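PDB 2XU0: erythrocyte membrane protein 1 from Plasmodium falciparum, which probably binds receptors on host cells, this chain being its N-terminal segment and first Duffy-binding-like domain, a part involved in rosetting. Local coordinates for residues P133-R136 / H137-D140; T164-Y167 / E168-I172; I188-S191 / L192-F196; G200-R204 / G205-F209; R314-E317 / E318-E321. The protein carries 10 engineered substitutions. All coordinates share one frame; numbering follows the deposited sequence.

Contact 1. Residues P133-R136 / H137-D140; sequences PRRR and HICD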
# COMPACT_ATOMS: atom_id res chain seq x y z
N PRO A 133 5.27 4.45 -3.25
CA PRO A 133 5.16 5.38 -4.42
C PRO A 133 3.72 5.80 -4.75
O PRO A 133 3.52 6.95 -5.12
CB PRO A 133 5.87 4.62 -5.56
CG PRO A 133 6.01 3.25 -5.10
CD PRO A 133 6.01 3.23 -3.60
N ARG A 134 2.70 4.92 -4.45
CA ARG A 134 1.30 5.29 -4.64
C ARG A 134 0.97 6.50 -3.76
O ARG A 134 0.28 7.40 -4.21
CB ARG A 134 0.35 4.08 -4.37
CG ARG A 134 -1.15 4.33 -4.67
CD ARG A 134 -2.10 3.47 -3.82
NE ARG A 134 -1.56 3.25 -2.47
CZ ARG A 134 -1.64 4.10 -1.47
NH1 ARG A 134 -2.34 5.22 -1.59
NH2 ARG A 134 -1.03 3.85 -0.32
N ARG A 135 1.51 6.56 -2.53
CA ARG A 135 1.26 7.69 -1.64
C ARG A 135 2.03 8.92 -2.07
O ARG A 135 1.48 10.00 -2.05
CB ARG A 135 1.57 7.35 -0.13
CG ARG A 135 1.60 8.57 0.83
CD ARG A 135 0.21 9.17 1.07
NE ARG A 135 0.25 10.45 1.79
CZ ARG A 135 0.38 11.65 1.22
NH1 ARG A 135 0.53 11.76 -0.09
NH2 ARG A 135 0.36 12.75 1.96
N ARG A 136 3.34 8.76 -2.30
CA ARG A 136 4.24 9.87 -2.66
C ARG A 136 3.66 10.81 -3.74
O ARG A 136 3.71 12.03 -3.61
CB ARG A 136 5.58 9.30 -3.17
CG ARG A 136 6.46 8.69 -2.09
CD ARG A 136 7.75 8.21 -2.70
NE ARG A 136 8.69 9.34 -2.81
CZ ARG A 136 9.98 9.21 -3.12
NH1 ARG A 136 10.49 8.01 -3.37
NH2 ARG A 136 10.76 10.28 -3.18
N HIS A 137 3.05 10.23 -4.77
CA HIS A 137 2.53 11.00 -5.90
C HIS A 137 1.02 11.13 -5.96
O HIS A 137 0.49 11.46 -7.01
CB HIS A 137 3.13 10.47 -7.21
CG HIS A 137 4.57 10.10 -7.09
ND1 HIS A 137 5.55 11.05 -6.82
CD2 HIS A 137 5.16 8.89 -7.21
CE1 HIS A 137 6.69 10.39 -6.79
NE2 HIS A 137 6.51 9.09 -7.02
N ILE A 138 0.34 10.94 -4.81
CA ILE A 138 -1.12 11.06 -4.68
C ILE A 138 -1.65 12.39 -5.28
O ILE A 138 -0.99 13.44 -5.14
CB ILE A 138 -1.57 10.81 -3.20
CG1 ILE A 138 -2.77 9.86 -3.14
CG2 ILE A 138 -1.83 12.13 -2.41
CD1 ILE A 138 -3.12 9.32 -1.74
N CYS A 139 -2.83 12.34 -5.92
CA CYS A 139 -3.44 13.52 -6.54
C CYS A 139 -4.17 14.40 -5.55
O CYS A 139 -5.41 14.42 -5.54
CB CYS A 139 -4.34 13.11 -7.71
SG CYS A 139 -3.48 12.21 -9.03
N ASP A 140 -3.42 15.17 -4.73
CA ASP A 140 -3.91 16.04 -3.66
C ASP A 140 -3.73 17.55 -3.92
O ASP A 140 -4.04 18.38 -3.06
CB ASP A 140 -3.17 15.66 -2.34
CG ASP A 140 -1.67 16.02 -2.30
OD1 ASP A 140 -1.09 16.30 -3.39
OD2 ASP A 140 -1.08 15.96 -1.21
O HOH W 1 -1.05 15.34 1.30
O HOH W 2 1.14 14.39 -1.32
O HOH W 3 1.69 13.84 -3.86
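At the C-terminal end of the short helix 133-136, where the chain of the Duffy binding domain leaves helical geometry at H137, the last turn is closed by I138 reaching back to R135. I138 N donates to R135 O over 3.1 Å, and the donor stands well above the carbonyl plane instead of lying in it. A weak bond from H137 N to P133 O adds a second tie.

The imidazole of H137 folds back over its neighbour: R136 CB lies 3.9 Å from the ring centroid and only 5° off the normal, a CH-pi contact over one face. CG of H137 stands beside its own backbone N (chi1 -40°), which keeps the ring against the helix end. R135 runs across I138, its NH1 coming within 3.3 Å of I138 CG2.

The guanidinium has further work. Water 2 lies in its plane at the edge, 3.0 Å from R135 NH1, and passes the contact on to D140 OD2; water 1 makes a second link to the same oxygen, its bond from R135 NH2 being weak. R135 NE meanwhile pairs with D207. Water 3 donates to both R136 O and I138 O, stitching the two carbonyls. C139, centre of an inverse gamma turn, anchors the exit through its disulfide with C97.

Contact 2. Residues T164-Y167 / E168-I172; sequences TAKY and EGNYI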
# COMPACT_ATOMS: atom_id res chain seq x y z
N THR A 164 -10.72 15.44 -5.44
CA THR A 164 -9.47 14.70 -5.21
C THR A 164 -9.70 13.20 -5.49
O THR A 164 -8.95 12.57 -6.24
CB THR A 164 -9.00 14.92 -3.73
OG1 THR A 164 -8.76 16.30 -3.48
CG2 THR A 164 -7.80 14.10 -3.36
N ALA A 165 -10.77 12.64 -4.89
CA ALA A 165 -11.15 11.23 -5.04
C ALA A 165 -11.36 10.83 -6.49
O ALA A 165 -10.74 9.87 -6.96
CB ALA A 165 -12.38 10.93 -4.19
N LYS A 166 -12.19 11.60 -7.24
CA LYS A 166 -12.43 11.35 -8.66
C LYS A 166 -11.10 11.21 -9.44
O LYS A 166 -10.85 10.18 -10.09
CB LYS A 166 -13.30 12.48 -9.26
CG LYS A 166 -13.42 12.43 -10.80
CD LYS A 166 -13.85 13.78 -11.38
CE LYS A 166 -13.92 13.82 -12.90
NZ LYS A 166 -12.57 13.80 -13.54
N TYR A 167 -10.22 12.22 -9.30
CA TYR A 167 -8.95 12.21 -10.02
C TYR A 167 -7.99 11.17 -9.58
O TYR A 167 -7.44 10.47 -10.44
CB TYR A 167 -8.32 13.61 -10.05
CG TYR A 167 -8.99 14.50 -11.07
CD1 TYR A 167 -10.06 15.32 -10.72
CD2 TYR A 167 -8.62 14.46 -12.41
CE1 TYR A 167 -10.67 16.15 -11.65
CE2 TYR A 167 -9.24 15.27 -13.36
CZ TYR A 167 -10.25 16.13 -12.97
OH TYR A 167 -10.87 16.94 -13.89
N GLU A 168 -7.84 10.98 -8.25
CA GLU A 168 -6.95 9.93 -7.71
C GLU A 168 -7.38 8.54 -8.25
O GLU A 168 -6.54 7.77 -8.72
CB GLU A 168 -6.96 9.95 -6.15
CG GLU A 168 -6.12 8.86 -5.50
CD GLU A 168 -4.65 8.77 -5.88
OE1 GLU A 168 -4.06 9.82 -6.26
OE2 GLU A 168 -4.06 7.68 -5.71
N GLY A 169 -8.70 8.27 -8.18
CA GLY A 169 -9.30 7.05 -8.69
C GLY A 169 -9.04 6.87 -10.17
O GLY A 169 -8.65 5.79 -10.63
N ASN A 170 -9.21 7.98 -10.95
CA ASN A 170 -8.93 7.95 -12.38
C ASN A 170 -7.50 7.57 -12.64
O ASN A 170 -7.26 6.67 -13.44
CB ASN A 170 -9.31 9.26 -13.05
CG ASN A 170 -10.17 9.02 -14.26
OD1 ASN A 170 -9.83 8.23 -15.16
ND2 ASN A 170 -11.34 9.63 -14.27
N TYR A 171 -6.53 8.15 -11.88
CA TYR A 171 -5.13 7.76 -12.10
C TYR A 171 -4.97 6.28 -11.80
O TYR A 171 -4.41 5.56 -12.62
CB TYR A 171 -4.09 8.59 -11.29
CG TYR A 171 -2.73 7.92 -11.37
CD1 TYR A 171 -1.90 8.13 -12.46
CD2 TYR A 171 -2.37 6.94 -10.46
CE1 TYR A 171 -0.72 7.40 -12.63
CE2 TYR A 171 -1.22 6.17 -10.64
CZ TYR A 171 -0.38 6.43 -11.70
OH TYR A 171 0.77 5.70 -11.86
N ILE A 172 -5.40 5.82 -10.57
CA ILE A 172 -5.19 4.43 -10.17
C ILE A 172 -5.72 3.48 -11.21
O ILE A 172 -5.02 2.56 -11.63
CB ILE A 172 -5.77 4.09 -8.74
CG1 ILE A 172 -5.11 4.90 -7.58
CG2 ILE A 172 -5.83 2.57 -8.48
CD1 ILE A 172 -3.68 4.67 -7.34
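With CG anti to the backbone N (chi1 178°) and a bend at chi2 (57°), the side chain of E168 leaves T164 behind at CB and carries its carboxylate away from the preceding turn. This is a stretch of about two and a half turns of the long alpha-helix 154-175 of the Duffy binding domain, and its backbone follows the regular i to i+4 pattern: E168 N donates to T164 O at 2.8 Å, with A165, K166 and Y167 accepting in the same way from G169, N170 and Y171.

Within that frame the CB atoms fit against the carbonyls of the turn before. E168 CB lies 3.3 Å from T164 O, and N170 CB touches both Y167 O, at 3.4 Å, and K166 O. On the partly exposed side, K166 runs extended and bends only at its end (chi4 -72°), which puts NZ 3.3 Å above the plane of the Y167 ring, offset toward the rim. The same NZ is 4.4 Å from N170 ND2, a proximity without a bond.

The buried side is set by E168 and G169. Both oxygens of the E168 carboxylate are engaged, OE1 by R104 and by the backbone N of C139, OE2 by the hydroxyl of S195 on helix 186-204. These partners tie three parts of the domain to a single acidic group, and they probably stabilise its negative charge. With no side chain at G169, helix 186-204 comes close here: G169 CA is 3.7 Å from L192 CD2.

Contact 3. Residues I188-S191 / L192-F196; sequences ICTS and LARSF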
# COMPACT_ATOMS: atom_id res chain seq x y z
N ILE A 188 -7.43 -3.67 -8.49
CA ILE A 188 -7.66 -2.23 -8.65
C ILE A 188 -8.45 -1.70 -7.46
O ILE A 188 -8.12 -0.63 -6.94
CB ILE A 188 -8.39 -1.93 -10.01
CG1 ILE A 188 -7.52 -2.33 -11.22
CG2 ILE A 188 -8.87 -0.48 -10.08
CD1 ILE A 188 -8.09 -1.90 -12.68
N CYS A 189 -9.52 -2.43 -7.05
CA CYS A 189 -10.34 -2.09 -5.89
C CYS A 189 -9.45 -2.01 -4.61
O CYS A 189 -9.60 -1.09 -3.82
CB CYS A 189 -11.49 -3.09 -5.74
SG CYS A 189 -12.60 -3.16 -7.18
N THR A 190 -8.49 -2.94 -4.46
CA THR A 190 -7.51 -2.96 -3.33
C THR A 190 -6.65 -1.67 -3.36
O THR A 190 -6.50 -1.02 -2.33
CB THR A 190 -6.64 -4.25 -3.38
OG1 THR A 190 -7.49 -5.37 -3.11
CG2 THR A 190 -5.50 -4.26 -2.35
N SER A 191 -6.12 -1.29 -4.56
CA SER A 191 -5.29 -0.08 -4.65
C SER A 191 -6.10 1.16 -4.36
O SER A 191 -5.59 2.06 -3.68
CB SER A 191 -4.57 0.02 -5.99
OG SER A 191 -3.65 -1.06 -6.08
N LEU A 192 -7.38 1.19 -4.81
CA LEU A 192 -8.30 2.27 -4.50
C LEU A 192 -8.56 2.33 -3.00
O LEU A 192 -8.65 3.42 -2.45
CB LEU A 192 -9.65 2.09 -5.24
CG LEU A 192 -9.66 2.36 -6.77
CD1 LEU A 192 -11.08 2.16 -7.33
CD2 LEU A 192 -9.19 3.76 -7.08
N ALA A 193 -8.72 1.18 -2.34
CA ALA A 193 -8.95 1.15 -0.87
C ALA A 193 -7.72 1.74 -0.13
O ALA A 193 -7.85 2.44 0.87
CB ALA A 193 -9.20 -0.26 -0.42
N ARG A 194 -6.52 1.51 -0.70
CA ARG A 194 -5.29 2.04 -0.11
C ARG A 194 -5.20 3.54 -0.23
O ARG A 194 -4.77 4.18 0.72
CB ARG A 194 -4.06 1.37 -0.71
CG ARG A 194 -3.95 -0.08 -0.31
CD ARG A 194 -2.77 -0.63 -1.01
NE ARG A 194 -2.48 -1.99 -0.58
CZ ARG A 194 -2.06 -2.93 -1.40
NH1 ARG A 194 -1.90 -2.68 -2.69
NH2 ARG A 194 -1.80 -4.14 -0.93
N SER A 195 -5.64 4.12 -1.37
CA SER A 195 -5.67 5.56 -1.58
C SER A 195 -6.76 6.19 -0.76
O SER A 195 -6.56 7.26 -0.20
CB SER A 195 -5.85 5.89 -3.07
OG SER A 195 -4.60 5.75 -3.71
N PHE A 196 -7.94 5.54 -0.69
CA PHE A 196 -9.08 5.99 0.12
C PHE A 196 -8.63 6.17 1.56
O PHE A 196 -8.97 7.17 2.21
CB PHE A 196 -10.17 4.91 0.08
CG PHE A 196 -11.41 5.18 0.89
CD1 PHE A 196 -12.25 6.24 0.57
CD2 PHE A 196 -11.82 4.28 1.88
CE1 PHE A 196 -13.48 6.40 1.24
CE2 PHE A 196 -13.03 4.46 2.56
CZ PHE A 196 -13.84 5.53 2.26
O HOH W 4 -1.65 -0.47 -4.37
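The guanidinium of R194 lies over the methyl group of T190, with CG2 3.8 Å above the plane and over its centre. The two side chains run side by side in the same direction. Extended from CG to NE, the arginine lays its aliphatic part along the helix, where R194 CG packs 3.4 Å from T190 O; T190 contributes the methyl because CG2, not OG1, is anti to its backbone N (OG1 chi1 -67°).

A water bridges R194 and S191. Water 4 lies in the guanidinium plane at its edge, accepts from R194 NH1 at 2.8 Å, and is 2.7 Å from S191 OG; S191 OG and R194 NH1 are themselves 4.1 Å apart. S191 OG also bonds H176 NE2. The far end of the guanidinium is claimed by helix 311-338: R194 NH2 forms a salt bridge with E317, which probably helps to hold the flat group over the threonine methyl.

These residues make up more than two turns of helix 186-204 of the Duffy binding domain, largely buried here, with regular i to i+4 backbone bonds, such as A193 N to C189 O at 2.8 Å. Elsewhere on the helix L192 tucks against the carbonyl of I188, its CG 3.4 Å from I188 O, while I188 CG2 and L192 CD1 meet loosely at 4.4 Å. L192 continues onto I172 of helix 154-175 and L268 of helix 249-268, and C189 pins the start of the segment through its disulfide to C295.

Contact 4. Residues G200-R204 / G205-F209; sequences GDIVR and GRDMF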
# COMPACT_ATOMS: atom_id res chain seq x y z
N GLY A 200 -8.31 9.66 3.71
CA GLY A 200 -8.91 9.78 5.04
C GLY A 200 -7.90 10.25 6.07
O GLY A 200 -8.22 11.12 6.90
N ASP A 201 -6.65 9.72 6.00
CA ASP A 201 -5.61 10.20 6.93
C ASP A 201 -5.18 11.63 6.66
O ASP A 201 -4.89 12.36 7.60
CB ASP A 201 -4.43 9.22 7.07
CG ASP A 201 -4.81 8.00 7.90
OD1 ASP A 201 -5.88 8.03 8.56
OD2 ASP A 201 -4.10 6.97 7.79
N ILE A 202 -5.20 12.07 5.37
CA ILE A 202 -4.84 13.45 5.01
C ILE A 202 -5.94 14.38 5.56
O ILE A 202 -5.64 15.34 6.27
CB ILE A 202 -4.63 13.63 3.47
CG1 ILE A 202 -3.40 12.83 2.96
CG2 ILE A 202 -4.51 15.11 3.12
CD1 ILE A 202 -3.40 12.52 1.43
N VAL A 203 -7.20 14.05 5.27
CA VAL A 203 -8.36 14.79 5.74
C VAL A 203 -8.33 14.91 7.25
O VAL A 203 -8.55 16.00 7.77
CB VAL A 203 -9.69 14.16 5.21
CG1 VAL A 203 -10.90 14.71 5.95
CG2 VAL A 203 -9.84 14.37 3.71
N ARG A 204 -8.05 13.81 7.96
CA ARG A 204 -8.04 13.79 9.44
C ARG A 204 -6.80 14.38 10.10
O ARG A 204 -6.78 14.55 11.31
CB ARG A 204 -8.34 12.37 9.97
CG ARG A 204 -9.80 11.92 9.71
CD ARG A 204 -10.07 10.45 9.99
NE ARG A 204 -9.27 9.57 9.13
CZ ARG A 204 -9.40 8.24 9.06
NH1 ARG A 204 -10.33 7.62 9.78
NH2 ARG A 204 -8.60 7.53 8.29
N GLY A 205 -5.76 14.63 9.31
CA GLY A 205 -4.50 15.14 9.83
C GLY A 205 -3.65 14.10 10.54
O GLY A 205 -2.79 14.45 11.35
N ARG A 206 -3.84 12.80 10.18
CA ARG A 206 -3.12 11.66 10.74
C ARG A 206 -2.02 11.20 9.78
O ARG A 206 -1.10 10.51 10.21
CB ARG A 206 -4.09 10.50 10.99
CG ARG A 206 -5.14 10.78 12.08
CD ARG A 206 -6.13 9.64 12.06
NE ARG A 206 -7.21 9.76 13.06
CZ ARG A 206 -8.11 8.81 13.26
NH1 ARG A 206 -8.06 7.67 12.58
NH2 ARG A 206 -9.05 8.97 14.18
N ASP A 207 -2.12 11.58 8.47
CA ASP A 207 -1.15 11.18 7.46
C ASP A 207 0.27 11.58 7.85
O ASP A 207 0.48 12.69 8.36
CB ASP A 207 -1.58 11.74 6.09
CG ASP A 207 -0.55 11.51 5.03
OD1 ASP A 207 -0.51 10.37 4.48
OD2 ASP A 207 0.31 12.38 4.87
N MET A 208 1.24 10.68 7.64
CA MET A 208 2.66 10.85 8.03
C MET A 208 3.53 11.49 6.93
O MET A 208 4.68 11.83 7.19
CB MET A 208 3.28 9.48 8.34
CG MET A 208 2.85 8.84 9.63
SD MET A 208 3.72 7.25 9.78
CE MET A 208 2.62 6.19 9.01
N PHE A 209 3.02 11.59 5.70
CA PHE A 209 3.86 12.11 4.61
C PHE A 209 3.90 13.63 4.55
O PHE A 209 2.88 14.30 4.63
CB PHE A 209 3.54 11.45 3.27
CG PHE A 209 4.51 11.73 2.14
CD1 PHE A 209 5.80 11.21 2.17
CD2 PHE A 209 4.11 12.42 1.00
CE1 PHE A 209 6.69 11.43 1.10
CE2 PHE A 209 5.00 12.66 -0.05
CZ PHE A 209 6.29 12.18 0.02
O HOH W 5 -6.78 6.06 10.72
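A Schellman motif ends helix 186-204, with R206 and G205 reaching back to D201 and I202. G205 enters the positive-phi region (phi 76°); R206 N then donates to D201 O at 2.8 Å, in the carbonyl plane, while G205 N bonds I202 O. D201 O takes a second bond, from D207 N, arriving far above that plane, so one carbonyl is gripped by two successive amides.

Side chains also meet across the turn. The guanidinium of R204, bent at chi3, lies flat on that of R206, centres 4.4 Å apart and planes at 18°, with R206 NH1 over the face of the R204 guanidinium, displaced toward its rim. Acidic and polar partners probably offset this meeting of like charges. D201 OD1 makes a salt bridge with R204 NH2 at 2.8 Å, although the hydrogen-bond geometry is weak, and water 5 links the same oxygen to R206 NH1, which lies 2.8 Å from the water. Beyond the turn, R206 NH2 pairs with E254, and R204 donates to D307 O while making cation-pi contacts with W257 and Y308.

D207 lies beside I202, pointing the same way, its CG 3.8 Å from I202 CG1, and its OD1 accepts from Q311. The last link is an Asx turn: F209 N donates to D207 OD2 at 2.9 Å, meeting the carboxylate from 52° above its plane.

Contact 5. Residues R314-E317 / E318-E321; sequences RWFE and EWSE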
# COMPACT_ATOMS: atom_id res chain seq x y z
N ARG A 314 -0.69 -0.27 7.07
CA ARG A 314 -1.16 -0.26 5.68
C ARG A 314 0.03 -0.12 4.75
O ARG A 314 0.09 -0.83 3.77
CB ARG A 314 -2.08 0.93 5.43
CG ARG A 314 -3.38 0.90 6.20
CD ARG A 314 -4.36 1.90 5.63
NE ARG A 314 -3.78 3.20 5.25
CZ ARG A 314 -4.01 4.34 5.88
NH1 ARG A 314 -4.69 4.36 7.01
NH2 ARG A 314 -3.50 5.47 5.42
N TRP A 315 0.98 0.78 5.05
CA TRP A 315 2.14 0.99 4.19
C TRP A 315 3.08 -0.19 4.14
O TRP A 315 3.62 -0.48 3.08
CB TRP A 315 2.91 2.26 4.57
CG TRP A 315 2.20 3.56 4.31
CD1 TRP A 315 1.04 3.76 3.61
CD2 TRP A 315 2.74 4.87 4.57
NE1 TRP A 315 0.77 5.11 3.51
CE2 TRP A 315 1.82 5.82 4.06
CE3 TRP A 315 3.91 5.33 5.20
CZ2 TRP A 315 2.02 7.21 4.20
CZ3 TRP A 315 4.09 6.70 5.37
CH2 TRP A 315 3.15 7.62 4.88
N PHE A 316 3.27 -0.88 5.29
CA PHE A 316 4.13 -2.03 5.37
C PHE A 316 3.47 -3.20 4.61
O PHE A 316 4.16 -3.96 3.95
CB PHE A 316 4.38 -2.36 6.88
CG PHE A 316 5.51 -3.30 7.24
CD1 PHE A 316 6.39 -3.78 6.27
CD2 PHE A 316 5.67 -3.74 8.56
CE1 PHE A 316 7.44 -4.66 6.62
CE2 PHE A 316 6.69 -4.64 8.90
CZ PHE A 316 7.59 -5.07 7.93
N GLU A 317 2.13 -3.33 4.69
CA GLU A 317 1.41 -4.39 3.97
C GLU A 317 1.53 -4.13 2.45
O GLU A 317 1.77 -5.05 1.68
CB GLU A 317 -0.08 -4.46 4.42
CG GLU A 317 -0.90 -5.53 3.74
CD GLU A 317 -1.46 -5.20 2.36
OE1 GLU A 317 -1.56 -4.00 2.02
OE2 GLU A 317 -1.77 -6.16 1.62
N GLU A 318 1.40 -2.88 2.02
CA GLU A 318 1.57 -2.55 0.59
C GLU A 318 3.03 -2.71 0.17
O GLU A 318 3.32 -3.15 -0.95
CB GLU A 318 1.11 -1.13 0.33
CG GLU A 318 1.12 -0.71 -1.13
CD GLU A 318 0.54 0.67 -1.33
OE1 GLU A 318 0.13 1.29 -0.33
OE2 GLU A 318 0.44 1.10 -2.50
N TRP A 319 3.97 -2.41 1.09
CA TRP A 319 5.39 -2.56 0.79
C TRP A 319 5.67 -4.01 0.44
O TRP A 319 6.32 -4.28 -0.56
CB TRP A 319 6.27 -2.10 1.97
CG TRP A 319 7.74 -2.30 1.73
CD1 TRP A 319 8.61 -1.39 1.19
CD2 TRP A 319 8.49 -3.51 1.90
NE1 TRP A 319 9.86 -1.95 1.04
CE2 TRP A 319 9.81 -3.26 1.46
CE3 TRP A 319 8.19 -4.78 2.44
CZ2 TRP A 319 10.82 -4.22 1.54
CZ3 TRP A 319 9.17 -5.75 2.45
CH2 TRP A 319 10.47 -5.47 1.99
N SER A 320 5.21 -4.92 1.29
CA SER A 320 5.45 -6.36 1.12
C SER A 320 4.79 -6.96 -0.13
O SER A 320 5.43 -7.77 -0.81
CB SER A 320 5.09 -7.12 2.40
OG SER A 320 3.70 -7.10 2.64
N GLU A 321 3.56 -6.55 -0.43
CA GLU A 321 2.81 -7.01 -1.61
C GLU A 321 3.47 -6.55 -2.91
O GLU A 321 3.65 -7.35 -3.84
CB GLU A 321 1.34 -6.56 -1.55
CG GLU A 321 0.49 -7.42 -0.61
CD GLU A 321 0.34 -8.84 -1.14
OE1 GLU A 321 -0.44 -9.03 -2.10
OE2 GLU A 321 1.08 -9.72 -0.67
O HOH W 6 -1.13 1.23 1.90
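Two donors from the following turn grip E317 O: E321 N at 3.1 Å and the S320 hydroxyl at 3.0 Å, both from the same face of the carbonyl plane. The serine reaches this oxygen because OG stands between the backbone N and the carbonyl carbon (chi1 68°), folded back along the helix. The other bonds follow the usual i to i+4 pattern, as in W319 N to W315 O. Water 6 lies 2.6 Å from E318 OE1, with a weak, doubtful link to R314 O; it sits in the plane of the W315 indole, at its edge.

The acidic side chains are each matched from outside the segment. E318 OE1 pairs with R134, E317 OE1 with R194, and E321 OE1 takes the backbone N of H441. E317 and E321, one turn apart, cross with carboxylate planes at 24°, and they meet through an oxygen and a methylene: E317 OE2 rests 3.4 Å from E321 CG, whereas OE2 and E321 OE1 are 4.9 Å apart. These basic and amide partners probably temper the like charges.

Ring packing follows. W319 CE3 meets the edge of the F316 ring, 4.2 Å from CE1. W319 NE1 bonds E390 of helix 371-407, and its indole lies almost parallel to the F323 ring. W315 points elsewhere, its NE1 donating to D198 of helix 186-204. The segment belongs to the long helix 311-338, whose faces join helix 186-204 of the Duffy binding domain to helices 371-407 and 429-437 of the C-terminal Duffy-binding-like subdomain.

Overall arrangement
Along the chain the five contacts follow in series; none nests within or crosses another. Each is local: contact 1 closes the exit from helix 133-136, contacts 2, 3 and 5 are turns within helices 154-175, 186-204 and 311-338, and contact 4 ends helix 186-204 and begins the loop that leaves it. Contacts 3 and 4 therefore share one helix, with centres 16 Å apart. Contact 1 is the hub, touching all the others, while contacts 2 and 5, about 7 Å apart at their nearest atoms, meet only indirectly. R314 to D201 and E317 to R194 tie helix 311-338 to helix 186-204 at two places.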